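Local structure of transcriptional regulator (Corynebacterium diphtheriae, 3LMM) at residues A[70-75]-A[113-118]; A[100-105]-A[128-133]; A[240-245]-A[320-325]. The protein is not characterised in detail but probably acts as a transcriptional regulator, combining a Schlafen AlbA_2 module, a RecG C-terminal-like region and helix-turn-helix family regions. All coordinates share one frame; numbering follows the deposited sequence.

Interaction 1. Residues A[70-75]-A[113-118]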
# COMPACT_ATOMS: atom_id res chain seq x y z
N ASP A 70 8.69 -9.52 8.99
CA ASP A 70 9.44 -8.51 9.73
C ASP A 70 10.92 -8.59 9.43
O ASP A 70 11.59 -7.57 9.31
CB ASP A 70 9.21 -8.65 11.23
CG ASP A 70 7.99 -7.89 11.71
OD1 ASP A 70 7.66 -7.97 12.92
OD2 ASP A 70 7.35 -7.21 10.88
N GLU A 71 11.44 -9.81 9.31
CA GLU A 71 12.85 -9.96 9.02
C GLU A 71 13.17 -9.44 7.62
O GLU A 71 14.19 -8.76 7.41
CB GLU A 71 13.28 -11.42 9.16
CG GLU A 71 14.79 -11.62 9.26
CD GLU A 71 15.37 -11.20 10.61
OE1 GLU A 71 15.15 -10.04 11.04
OE2 GLU A 71 16.07 -12.02 11.24
N VAL A 72 12.31 -9.73 6.65
CA VAL A 72 12.53 -9.25 5.28
C VAL A 72 12.60 -7.73 5.25
O VAL A 72 13.41 -7.16 4.54
CB VAL A 72 11.42 -9.74 4.34
CG1 VAL A 72 11.65 -9.21 2.93
CG2 VAL A 72 11.40 -11.24 4.33
N ALA A 73 11.75 -7.07 6.03
CA ALA A 73 11.81 -5.63 6.07
C ALA A 73 13.17 -5.18 6.63
O ALA A 73 13.70 -4.17 6.19
CB ALA A 73 10.67 -5.06 6.91
N CYS A 74 13.76 -5.91 7.58
CA CYS A 74 15.08 -5.48 8.08
C CYS A 74 16.03 -5.46 6.93
O CYS A 74 16.73 -4.48 6.69
CB CYS A 74 15.69 -6.45 9.08
SG CYS A 74 15.42 -5.96 10.80
N MSE A 75 16.05 -6.58 6.22
CA MSE A 75 16.95 -6.76 5.11
C MSE A 75 16.75 -5.70 4.06
O MSE A 75 17.62 -4.87 3.84
CB MSE A 75 16.74 -8.14 4.50
CG MSE A 75 17.93 -8.61 3.74
SE MSE A 75 19.43 -8.95 4.88
CE MSE A 75 20.34 -7.26 4.76
N ILE A 113 3.97 -6.64 4.30
CA ILE A 113 5.17 -5.82 4.28
C ILE A 113 5.27 -4.95 3.01
O ILE A 113 6.01 -3.96 2.98
CB ILE A 113 6.38 -6.75 4.41
CG1 ILE A 113 7.62 -5.97 4.83
CG2 ILE A 113 6.63 -7.48 3.10
CD1 ILE A 113 8.90 -6.80 4.68
N ASP A 114 4.51 -5.32 1.99
CA ASP A 114 4.45 -4.61 0.71
C ASP A 114 5.57 -4.98 -0.26
O ASP A 114 5.85 -4.25 -1.21
CB ASP A 114 4.47 -3.10 0.93
CG ASP A 114 3.22 -2.43 0.43
OD1 ASP A 114 3.16 -1.18 0.38
OD2 ASP A 114 2.27 -3.17 0.09
N VAL A 115 6.21 -6.12 -0.02
CA VAL A 115 7.29 -6.58 -0.88
C VAL A 115 7.21 -8.08 -1.05
O VAL A 115 6.90 -8.81 -0.12
CB VAL A 115 8.66 -6.18 -0.32
CG1 VAL A 115 8.51 -5.63 1.08
CG2 VAL A 115 9.61 -7.38 -0.32
N ALA A 116 7.50 -8.54 -2.27
CA ALA A 116 7.46 -9.96 -2.58
C ALA A 116 8.87 -10.46 -2.92
O ALA A 116 9.25 -10.52 -4.08
CB ALA A 116 6.53 -10.19 -3.75
N PRO A 117 9.64 -10.87 -1.89
CA PRO A 117 11.00 -11.37 -2.10
C PRO A 117 11.08 -12.70 -2.83
O PRO A 117 10.14 -13.50 -2.78
CB PRO A 117 11.55 -11.47 -0.67
CG PRO A 117 10.34 -11.87 0.10
CD PRO A 117 9.26 -10.96 -0.47
N ASP A 118 12.19 -12.93 -3.53
CA ASP A 118 12.38 -14.17 -4.26
C ASP A 118 12.76 -15.26 -3.28
O ASP A 118 13.82 -15.21 -2.66
CB ASP A 118 13.48 -14.00 -5.32
CG ASP A 118 12.97 -13.32 -6.58
OD1 ASP A 118 11.99 -13.84 -7.17
OD2 ASP A 118 13.54 -12.28 -7.00

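Interaction 2. Residues A[100-105]-A[128-133]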
# COMPACT_ATOMS: atom_id res chain seq x y z
N LEU A 100 6.69 -24.68 4.61
CA LEU A 100 5.88 -23.54 4.19
C LEU A 100 5.76 -23.50 2.67
O LEU A 100 6.73 -23.66 1.95
CB LEU A 100 6.50 -22.24 4.72
CG LEU A 100 6.51 -22.08 6.24
CD1 LEU A 100 7.51 -21.03 6.65
CD2 LEU A 100 5.11 -21.72 6.72
N ASP A 101 4.55 -23.29 2.17
CA ASP A 101 4.36 -23.22 0.74
C ASP A 101 4.94 -21.91 0.23
O ASP A 101 4.69 -20.84 0.78
CB ASP A 101 2.87 -23.30 0.40
CG ASP A 101 2.61 -23.26 -1.09
OD1 ASP A 101 1.81 -22.40 -1.52
OD2 ASP A 101 3.20 -24.09 -1.82
N ILE A 102 5.73 -22.01 -0.84
CA ILE A 102 6.36 -20.83 -1.43
C ILE A 102 5.36 -19.74 -1.77
O ILE A 102 5.44 -18.62 -1.25
CB ILE A 102 7.11 -21.18 -2.72
CG1 ILE A 102 8.15 -22.27 -2.44
CG2 ILE A 102 7.82 -19.94 -3.25
CD1 ILE A 102 9.33 -21.79 -1.64
N ASP A 103 4.43 -20.06 -2.66
CA ASP A 103 3.42 -19.09 -3.08
C ASP A 103 2.70 -18.49 -1.88
O ASP A 103 2.51 -17.27 -1.81
CB ASP A 103 2.40 -19.74 -4.03
CG ASP A 103 3.01 -20.12 -5.36
OD1 ASP A 103 3.69 -19.26 -5.97
OD2 ASP A 103 2.82 -21.28 -5.80
N TRP A 104 2.32 -19.34 -0.94
CA TRP A 104 1.63 -18.85 0.25
C TRP A 104 2.49 -17.82 0.99
O TRP A 104 2.05 -16.70 1.24
CB TRP A 104 1.31 -20.00 1.19
CG TRP A 104 0.62 -19.54 2.42
CD1 TRP A 104 -0.72 -19.36 2.60
CD2 TRP A 104 1.25 -19.14 3.65
NE1 TRP A 104 -0.97 -18.88 3.86
CE2 TRP A 104 0.22 -18.74 4.53
CE3 TRP A 104 2.58 -19.09 4.09
CZ2 TRP A 104 0.48 -18.28 5.82
CZ3 TRP A 104 2.83 -18.65 5.37
CH2 TRP A 104 1.79 -18.25 6.22
N LEU A 105 3.71 -18.21 1.33
CA LEU A 105 4.63 -17.33 2.02
C LEU A 105 4.94 -16.06 1.20
O LEU A 105 4.92 -14.96 1.74
CB LEU A 105 5.92 -18.07 2.36
CG LEU A 105 7.04 -17.28 3.07
CD1 LEU A 105 6.48 -16.62 4.31
CD2 LEU A 105 8.20 -18.20 3.42
N ARG A 128 14.34 -29.76 4.07
CA ARG A 128 13.98 -28.70 3.13
C ARG A 128 14.17 -27.34 3.76
O ARG A 128 13.92 -27.17 4.95
CB ARG A 128 12.51 -28.83 2.69
CG ARG A 128 12.10 -27.73 1.72
CD ARG A 128 10.72 -27.94 1.14
NE ARG A 128 9.78 -26.97 1.69
CZ ARG A 128 9.19 -25.99 1.00
NH1 ARG A 128 8.36 -25.17 1.62
NH2 ARG A 128 9.40 -25.83 -0.29
N VAL A 129 14.62 -26.37 2.98
CA VAL A 129 14.79 -25.02 3.51
C VAL A 129 14.46 -23.98 2.45
O VAL A 129 14.59 -24.23 1.25
CB VAL A 129 16.21 -24.75 4.03
CG1 VAL A 129 16.56 -25.74 5.12
CG2 VAL A 129 17.19 -24.80 2.90
N LEU A 130 14.01 -22.81 2.89
CA LEU A 130 13.69 -21.75 1.95
C LEU A 130 14.77 -20.69 1.90
O LEU A 130 15.19 -20.15 2.92
CB LEU A 130 12.36 -21.08 2.30
CG LEU A 130 11.09 -21.74 1.80
CD1 LEU A 130 11.41 -22.72 0.68
CD2 LEU A 130 10.43 -22.44 2.94
N ALA A 131 15.24 -20.40 0.69
CA ALA A 131 16.24 -19.38 0.51
C ALA A 131 15.46 -18.15 0.09
O ALA A 131 14.81 -18.16 -0.94
CB ALA A 131 17.20 -19.78 -0.59
N ILE A 132 15.48 -17.11 0.91
CA ILE A 132 14.77 -15.91 0.54
C ILE A 132 15.74 -14.80 0.18
O ILE A 132 16.59 -14.41 0.99
CB ILE A 132 13.88 -15.41 1.66
CG1 ILE A 132 12.86 -16.46 2.03
CG2 ILE A 132 13.17 -14.16 1.20
CD1 ILE A 132 11.97 -16.04 3.16
N TYR A 133 15.62 -14.31 -1.05
CA TYR A 133 16.49 -13.25 -1.52
C TYR A 133 15.73 -11.94 -1.54
O TYR A 133 14.79 -11.75 -2.31
CB TYR A 133 17.01 -13.58 -2.92
CG TYR A 133 17.86 -14.83 -2.96
CD1 TYR A 133 19.13 -14.84 -2.40
CD2 TYR A 133 17.36 -16.01 -3.50
CE1 TYR A 133 19.89 -16.01 -2.37
CE2 TYR A 133 18.11 -17.19 -3.48
CZ TYR A 133 19.37 -17.19 -2.91
OH TYR A 133 20.11 -18.36 -2.85

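Interaction 3. Residues A[240-245]-A[320-325]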
# COMPACT_ATOMS: atom_id res chain seq x y z
N ILE A 240 -1.96 21.49 -9.06
CA ILE A 240 -3.27 20.86 -9.23
C ILE A 240 -4.34 21.95 -9.19
O ILE A 240 -4.19 22.94 -8.48
CB ILE A 240 -3.50 19.84 -8.09
CG1 ILE A 240 -4.76 19.04 -8.33
CG2 ILE A 240 -3.59 20.55 -6.75
CD1 ILE A 240 -4.79 17.78 -7.54
N GLU A 241 -5.40 21.78 -9.96
CA GLU A 241 -6.47 22.78 -9.95
C GLU A 241 -7.83 22.14 -10.20
O GLU A 241 -7.91 21.05 -10.77
CB GLU A 241 -6.18 23.85 -11.00
CG GLU A 241 -5.91 23.29 -12.38
CD GLU A 241 -5.66 24.38 -13.42
OE1 GLU A 241 -4.73 25.19 -13.23
OE2 GLU A 241 -6.40 24.40 -14.43
N LEU A 242 -8.89 22.82 -9.79
CA LEU A 242 -10.24 22.29 -9.95
C LEU A 242 -11.12 23.09 -10.90
O LEU A 242 -11.05 24.32 -10.95
CB LEU A 242 -10.92 22.21 -8.58
CG LEU A 242 -12.39 21.79 -8.50
CD1 LEU A 242 -12.53 20.29 -8.83
CD2 LEU A 242 -12.91 22.07 -7.10
N SER A 243 -11.96 22.36 -11.64
CA SER A 243 -12.90 22.95 -12.60
C SER A 243 -14.26 22.29 -12.43
O SER A 243 -14.46 21.15 -12.85
CB SER A 243 -12.43 22.74 -14.04
OG SER A 243 -11.21 23.41 -14.29
N ILE A 244 -15.19 23.02 -11.83
CA ILE A 244 -16.55 22.55 -11.58
C ILE A 244 -17.45 22.65 -12.81
O ILE A 244 -17.68 23.74 -13.32
CB ILE A 244 -17.20 23.38 -10.50
CG1 ILE A 244 -16.39 23.24 -9.21
CG2 ILE A 244 -18.66 22.99 -10.35
CD1 ILE A 244 -16.68 24.34 -8.22
N PHE A 245 -17.97 21.53 -13.26
CA PHE A 245 -18.84 21.52 -14.42
C PHE A 245 -20.29 21.31 -14.02
O PHE A 245 -20.60 20.96 -12.89
CB PHE A 245 -18.44 20.41 -15.37
CG PHE A 245 -17.21 20.71 -16.15
CD1 PHE A 245 -17.28 21.51 -17.29
CD2 PHE A 245 -15.98 20.18 -15.77
CE1 PHE A 245 -16.15 21.77 -18.04
CE2 PHE A 245 -14.84 20.43 -16.51
CZ PHE A 245 -14.92 21.22 -17.65
N ILE A 320 -2.33 18.78 -12.38
CA ILE A 320 -3.25 17.67 -12.23
C ILE A 320 -4.58 18.35 -12.51
O ILE A 320 -4.93 19.33 -11.85
CB ILE A 320 -3.26 17.13 -10.79
CG1 ILE A 320 -1.87 16.59 -10.42
CG2 ILE A 320 -4.31 16.05 -10.64
CD1 ILE A 320 -1.70 16.22 -8.94
N ASP A 321 -5.30 17.85 -13.51
CA ASP A 321 -6.59 18.41 -13.87
C ASP A 321 -7.65 17.63 -13.14
O ASP A 321 -7.85 16.44 -13.41
CB ASP A 321 -6.81 18.28 -15.39
CG ASP A 321 -8.15 18.83 -15.85
OD1 ASP A 321 -8.48 18.69 -17.06
OD2 ASP A 321 -8.87 19.40 -15.01
N VAL A 322 -8.31 18.28 -12.18
CA VAL A 322 -9.39 17.62 -11.45
C VAL A 322 -10.67 18.39 -11.73
O VAL A 322 -10.73 19.60 -11.51
CB VAL A 322 -9.13 17.53 -9.89
CG1 VAL A 322 -8.55 18.81 -9.36
CG2 VAL A 322 -10.43 17.20 -9.17
N ARG A 323 -11.67 17.70 -12.26
CA ARG A 323 -12.95 18.33 -12.54
C ARG A 323 -14.05 17.60 -11.79
O ARG A 323 -13.95 16.40 -11.54
CB ARG A 323 -13.26 18.37 -14.05
CG ARG A 323 -13.07 17.09 -14.82
CD ARG A 323 -11.64 16.96 -15.31
NE ARG A 323 -11.26 17.94 -16.33
CZ ARG A 323 -11.76 17.96 -17.57
NH1 ARG A 323 -12.66 17.06 -17.95
NH2 ARG A 323 -11.33 18.88 -18.42
N TRP A 324 -15.08 18.35 -11.43
CA TRP A 324 -16.22 17.83 -10.69
C TRP A 324 -17.50 18.06 -11.48
O TRP A 324 -17.78 19.19 -11.87
CB TRP A 324 -16.31 18.55 -9.35
CG TRP A 324 -17.52 18.22 -8.58
CD1 TRP A 324 -18.77 18.76 -8.74
CD2 TRP A 324 -17.63 17.27 -7.53
NE1 TRP A 324 -19.65 18.20 -7.85
CE2 TRP A 324 -18.98 17.28 -7.09
CE3 TRP A 324 -16.72 16.41 -6.91
CZ2 TRP A 324 -19.43 16.45 -6.06
CZ3 TRP A 324 -17.17 15.59 -5.89
CH2 TRP A 324 -18.51 15.62 -5.47
N ILE A 325 -18.27 17.01 -11.69
CA ILE A 325 -19.53 17.12 -12.43
C ILE A 325 -20.72 17.19 -11.48
O ILE A 325 -21.05 16.21 -10.82
CB ILE A 325 -19.74 15.92 -13.33
CG1 ILE A 325 -18.44 15.63 -14.06
CG2 ILE A 325 -20.83 16.20 -14.32
CD1 ILE A 325 -17.86 16.83 -14.68

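Interaction 1. Residues A[70-75]-A[113-118]
Ala73 and Ile113 bring their CA atoms to 6.9 Å, and Val72 and Pro117 theirs to 7.8 Å, where helix 62-77 passes the irregular chain leading into strand 118-123. No hydrogen bond crosses this gap, and aliphatic side chains fill it instead. Ile113 reaches toward the helix with CG1 anti to the backbone N (chi1 -163°) and CD1 carrying the chain on in extended form. That end methyl lies against Ala73, with Ile113 CD1 3.3 Å from Ala73 CB. Alanine suits the spot because its single methyl lets the isoleucine tip come close to the helix backbone. Ile113 CD1 also meets Val72, whose side chain crosses that of Ile113 at about a right angle, Val72 CB lying 3.9 Å from Ile113 CD1. Both segments belong to the Schlafen AlbA_2 module, an alpha/beta unit built on a mixed sheet, and strand 128-134 contributes Val134, which touches Val72, and Ile132, which touches Pro117. Asp114, with a positive phi of 83°, turns the chain out of helical conformation, after which Val115 and Pro117 point back toward the helix. Val72 CG1 meets both of them, 4.1 Å from Pro117 CG and 4.3 Å from Val115 CG2; the compact proline ring gives it a rigid apolar surface. On the side of the helix turned away from this loop, Cys74 forms a disulfide with Cys156 and Glu71 a salt bridge with Lys43.

Interaction 2. Residues A[100-105]-A[128-133]
Ile102 crosses Leu130 obliquely where the first turn of helix 102-113 lies over strand 128-134, Ile102 CD1 lying 3.3 Å from Leu130 CD1. Ile102 sends CG1 out anti to its carbonyl carbon (chi1 -56°), and CD1 then turns toward the strand (chi2 -72°) to touch both CD1 and CG of the leucine. Ile102 itself is at the margin, partly exposed; the buried interior is made by Leu100, Leu105, Leu130 and Ile132 and is wholly aliphatic. Leu100 CB lies 4.3 Å from Leu130 CD2, and one turn along the helix from Ile102, Leu105 CD2 approaches Ile132 CD1 at 4.4 Å. Leucine and isoleucine suit this place because their branched apolar ends can pack against one another between helix and sheet. The outer part is looser and more polar. Arg128 bends at chi3; Leu130 CD1 lies 3.6 Å above one face of the Arg128 guanidinium, offset toward the rim, and Arg128 NE is hydrogen-bonded to Thr98 O. The modelled approach of Arg128 NH1 to Leu100 O is doubtful and supports no bond. Asp101, partly exposed, is the N-cap: its OD1 accepts from Trp104 N at 3.2 Å, the donor lying above the carboxylate plane. Strand 128-134 runs between strands 82-86 and 118-123. Leu130 and Ile132 turn one side of it toward helix 102-113, and Tyr133 packs on helix 10-24 from the other.

Interaction 3. Residues A[240-245]-A[320-325]
Glu241 and Ser243 bond alternately with Ile320, Val322 and Trp324 to pair strands 240-245 and 320-325 in parallel, inside a six-stranded mixed sheet; strand 320-325 belongs to the region related to the RecG C-terminal family, whose kinship suggests an ATPase-like alpha/beta sandwich. The strand directions differ by 23°, the twist expected of such a sheet. Each of these bonds follows the parallel pattern, in which one residue reaches two partners on the neighbour. Glu241 N donates to Ile320 O at 3.1 Å, and Val322 N donates back to Glu241 O, whose modelled place is less sure. Ser243 N binds Val322 O and Trp324 N binds Ser243 O. Phe245 N closes the row on Trp324 O at 2.7 Å.

Apolar contacts occupy the face bearing Ile240, Leu242 and Trp324; helix 264-278 packs on Leu242, Ile244 and Trp324 of this face. Beta-branched Ile240, Ile320 and Val322 suit extended backbone, and Ile240 CG1 meets Ile320 CB at 3.5 Å. Leu242, a longer apolar chain with CG anti to its backbone N (chi1 175°), brings CD1 to 3.8 Å from Val322 CG2.

Polar chemistry belongs to the partly exposed face of Glu241, Asp321, Ser243 and Arg323. Within one strand Arg323 NE bridges both carboxylate oxygens of Asp321, 3.0 Å from OD1 by a weak bond and 3.1 Å from OD2 by a straighter one. Phe245 adds its ring to this face: Arg323 CB lies at the ring edge, and Phe245 CE2 sits 4.1 Å above the centre of the Arg323 guanidinium, with the two planes 58° apart.

In the fold
Interactions 1 and 2 share the Schlafen AlbA_2 module and touch each other, Asp118 O reaching Tyr133 N in a probable hydrogen bond between strands 118-123 and 128-134. Helix 102-113 serves both, its start in interaction 2 and the chain following its last turn in interaction 1. Interaction 1 is buried and purely apolar, whereas interaction 2 grades from an aliphatic interior to polar, partly exposed residues at the helix start. Interaction 3 stands apart, its centre about 39 Å from that of interaction 1 and across the centre of the chain. There backbone hydrogen bonds bind two strands of one sheet, with a mostly buried apolar face and a more exposed face that carries charged residues.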